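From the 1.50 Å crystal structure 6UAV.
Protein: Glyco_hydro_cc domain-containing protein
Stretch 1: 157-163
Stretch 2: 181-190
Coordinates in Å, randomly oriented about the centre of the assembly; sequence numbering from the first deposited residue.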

# COMPACT_ATOMS: atom_id res chain seq x y z
N LEU A 157 -8.15 4.96 4.43
CA LEU A 157 -8.07 4.91 2.95
C LEU A 157 -6.64 4.52 2.57
O LEU A 157 -5.71 4.68 3.37
CB LEU A 157 -8.44 6.25 2.35
CG LEU A 157 -9.94 6.55 2.32
CD1 LEU A 157 -10.17 8.00 1.91
CD2 LEU A 157 -10.69 5.60 1.36
N ALA A 158 -6.45 4.03 1.36
CA ALA A 158 -5.09 3.74 0.86
C ALA A 158 -4.90 4.55 -0.41
O ALA A 158 -5.88 4.86 -1.10
CB ALA A 158 -4.79 2.27 0.72
N PHE A 159 -3.65 4.86 -0.71
CA PHE A 159 -3.34 5.70 -1.87
C PHE A 159 -2.02 5.25 -2.47
O PHE A 159 -1.12 4.84 -1.74
CB PHE A 159 -3.31 7.16 -1.42
CG PHE A 159 -3.43 8.09 -2.60
CD1 PHE A 159 -4.54 8.05 -3.40
CD2 PHE A 159 -2.42 8.97 -2.94
CE1 PHE A 159 -4.66 8.86 -4.52
CE2 PHE A 159 -2.54 9.77 -4.06
CZ PHE A 159 -3.66 9.71 -4.84
N HIS A 160 -1.92 5.33 -3.79
CA HIS A 160 -0.71 5.12 -4.58
C HIS A 160 -0.42 6.38 -5.39
O HIS A 160 -1.36 7.00 -5.90
CB HIS A 160 -0.97 3.98 -5.61
CG HIS A 160 -1.33 2.66 -4.99
ND1 HIS A 160 -1.73 1.60 -5.78
CD2 HIS A 160 -1.27 2.23 -3.72
CE1 HIS A 160 -1.90 0.53 -4.99
NE2 HIS A 160 -1.62 0.90 -3.69
N TRP A 161 0.85 6.74 -5.52
CA TRP A 161 1.19 7.96 -6.26
C TRP A 161 2.64 7.85 -6.74
O TRP A 161 3.51 7.52 -5.94
CB TRP A 161 0.96 9.19 -5.39
CG TRP A 161 0.81 10.40 -6.24
CD1 TRP A 161 1.70 11.46 -6.34
CD2 TRP A 161 -0.29 10.70 -7.10
NE1 TRP A 161 1.20 12.38 -7.21
CE2 TRP A 161 -0.02 11.95 -7.69
CE3 TRP A 161 -1.51 10.05 -7.39
CZ2 TRP A 161 -0.89 12.52 -8.61
CZ3 TRP A 161 -2.36 10.62 -8.32
CH2 TRP A 161 -2.06 11.86 -8.89
N TYR A 162 2.83 8.12 -8.03
CA TYR A 162 4.12 8.02 -8.75
C TYR A 162 4.59 9.36 -9.34
O TYR A 162 5.24 9.41 -10.38
CB TYR A 162 3.96 6.94 -9.82
CG TYR A 162 3.92 5.55 -9.23
CD1 TYR A 162 2.73 5.04 -8.73
CD2 TYR A 162 5.07 4.80 -9.07
CE1 TYR A 162 2.67 3.76 -8.20
CE2 TYR A 162 5.04 3.53 -8.53
CZ TYR A 162 3.83 3.01 -8.08
OH TYR A 162 3.82 1.75 -7.58
N ASP A 163 4.20 10.49 -8.73
CA ASP A 163 4.48 11.83 -9.32
C ASP A 163 4.67 12.80 -8.17
O ASP A 163 4.59 12.42 -7.00
CB ASP A 163 3.40 12.27 -10.30
CG ASP A 163 3.84 13.14 -11.46
OD1 ASP A 163 4.86 13.82 -11.32
OD2 ASP A 163 3.13 13.15 -12.46
N TRP A 181 -2.99 4.94 4.52
CA TRP A 181 -1.73 4.25 4.24
C TRP A 181 -1.38 4.57 2.78
O TRP A 181 -2.24 4.38 1.87
CB TRP A 181 -1.88 2.73 4.42
CG TRP A 181 -2.12 2.21 5.80
CD1 TRP A 181 -2.80 2.73 6.87
CD2 TRP A 181 -1.68 0.90 6.23
NE1 TRP A 181 -2.82 1.85 7.92
CE2 TRP A 181 -2.14 0.71 7.54
CE3 TRP A 181 -0.90 -0.08 5.61
CZ2 TRP A 181 -1.87 -0.46 8.26
CZ3 TRP A 181 -0.65 -1.23 6.32
CH2 TRP A 181 -1.14 -1.42 7.61
N VAL A 182 -0.14 5.00 2.52
CA VAL A 182 0.26 5.27 1.13
C VAL A 182 1.05 4.04 0.70
O VAL A 182 2.25 3.96 1.00
CB VAL A 182 1.08 6.57 1.06
CG1 VAL A 182 1.66 6.75 -0.33
CG2 VAL A 182 0.27 7.81 1.47
N THR A 183 0.39 3.09 0.01
CA THR A 183 0.92 1.70 -0.05
C THR A 183 1.74 1.45 -1.31
O THR A 183 2.26 0.36 -1.48
CB THR A 183 -0.24 0.71 0.12
OG1 THR A 183 -1.22 1.02 -0.86
CG2 THR A 183 -0.81 0.80 1.51
N GLU A 184 1.83 2.44 -2.18
CA GLU A 184 2.80 2.47 -3.29
C GLU A 184 3.16 3.94 -3.51
O GLU A 184 2.26 4.81 -3.70
CB GLU A 184 2.30 1.96 -4.64
CG GLU A 184 1.80 0.53 -4.61
CD GLU A 184 1.28 0.01 -5.92
OE1 GLU A 184 1.55 0.61 -7.01
OE2 GLU A 184 0.53 -1.02 -5.89
N PHE A 185 4.46 4.23 -3.52
CA PHE A 185 4.95 5.55 -3.96
C PHE A 185 6.39 5.47 -4.41
O PHE A 185 7.13 4.55 -4.07
CB PHE A 185 4.80 6.64 -2.90
CG PHE A 185 5.71 6.56 -1.72
CD1 PHE A 185 5.64 5.51 -0.83
CD2 PHE A 185 6.70 7.53 -1.54
CE1 PHE A 185 6.49 5.43 0.26
CE2 PHE A 185 7.52 7.47 -0.43
CZ PHE A 185 7.43 6.41 0.44
N ALA A 186 6.70 6.40 -5.29
CA ALA A 186 8.03 6.68 -5.87
C ALA A 186 7.79 7.89 -6.75
O ALA A 186 6.59 8.19 -7.01
CB ALA A 186 8.47 5.46 -6.64
N ASN A 187 8.82 8.54 -7.28
CA ASN A 187 8.54 9.54 -8.32
C ASN A 187 9.01 9.06 -9.69
O ASN A 187 10.22 8.94 -9.90
CB ASN A 187 9.17 10.88 -7.98
CG ASN A 187 8.56 12.02 -8.77
OD1 ASN A 187 8.17 11.83 -9.95
ND2 ASN A 187 8.43 13.17 -8.12
N TRP A 188 8.06 8.83 -10.58
CA TRP A 188 8.29 8.34 -11.96
C TRP A 188 7.95 9.41 -12.97
O TRP A 188 7.73 9.09 -14.15
CB TRP A 188 7.45 7.07 -12.16
CG TRP A 188 7.96 5.87 -11.42
CD1 TRP A 188 8.85 5.81 -10.38
CD2 TRP A 188 7.52 4.52 -11.64
NE1 TRP A 188 9.02 4.50 -9.97
CE2 TRP A 188 8.23 3.69 -10.75
CE3 TRP A 188 6.62 3.95 -12.55
CZ2 TRP A 188 8.00 2.31 -10.69
CZ3 TRP A 188 6.46 2.58 -12.55
CH2 TRP A 188 7.13 1.78 -11.63
N HIS A 189 8.02 10.69 -12.60
CA HIS A 189 7.82 11.77 -13.61
C HIS A 189 8.76 11.55 -14.80
O HIS A 189 9.94 11.34 -14.60
CB HIS A 189 8.10 13.14 -13.00
CG HIS A 189 7.51 14.26 -13.75
ND1 HIS A 189 6.22 14.68 -13.43
CD2 HIS A 189 7.99 15.07 -14.72
CE1 HIS A 189 5.96 15.77 -14.14
NE2 HIS A 189 7.02 16.03 -14.99
N THR A 190 8.21 11.58 -16.00
CA THR A 190 8.91 11.21 -17.25
C THR A 190 8.92 12.38 -18.25
O THR A 190 9.88 12.51 -19.08
CB THR A 190 8.25 9.95 -17.82
OG1 THR A 190 8.52 8.91 -16.88
CG2 THR A 190 8.77 9.60 -19.20

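Two parallel strands set the frame: backbone hydrogen bonds run along the parallel pairing, and side chains add to it from His160 onward. At Leu157 the carbonyl O accepts from Trp181 N at 3.0 Å, while the side chain points away from the partner. Ala158 follows, its CA 3.1 Å from Trp181 O in a CA-H...O contact; its small methyl shares a face with the Trp181 side chain and comes within 4.1 Å of OG1 of Thr183 (from Ala158 CB). Phe159 then uses both backbone groups: its N donates to Trp181 O (3.0 Å) and its O accepts from Thr183 N (2.9 Å), leaving the buried ring to lead away from the contact.

At His160 the side chains take over. His160 NE2 lies 2.9 Å from Thr183 OG1, a hydrogen bond in the plane of the ring, and Glu184 lies over one ring face, with CG 3.5 Å from the centroid. Glutamate suits this place because its CG and the carboxylate carbon CD both lie over the imidazole face, with Glu184 OE2 3.0 Å from His160 CE1, while Glu184 OE1 takes the tyrosine hydroxyl. The chain turns a corner at Glu184, yet pairing resumes: Trp161 N donates to Glu184 O at 3.0 Å, and Trp161 O receives a weak bond from Ala186 N at 3.4 Å.

Tyr162 buries the most surface. Its OH donates to Glu184 OE1 at 2.6 Å, so one glutamate serves both the histidine face and the tyrosine hydroxyl. Tyr162 CD2 sits 3.6 Å from Trp188 CD2, the tyrosine edge meeting the indole face, and 4.2 Å from Ala186 CB. Tyr162 O accepts from Trp188 N at 2.9 Å, tying backbone and aromatic packing to the same pair of residues.

Asp163 closes the contact. Its CB points away, but the carboxylate returns, and Asp163 OD1 accepts from His189 ND1 at 2.7 Å at the edge of the imidazole.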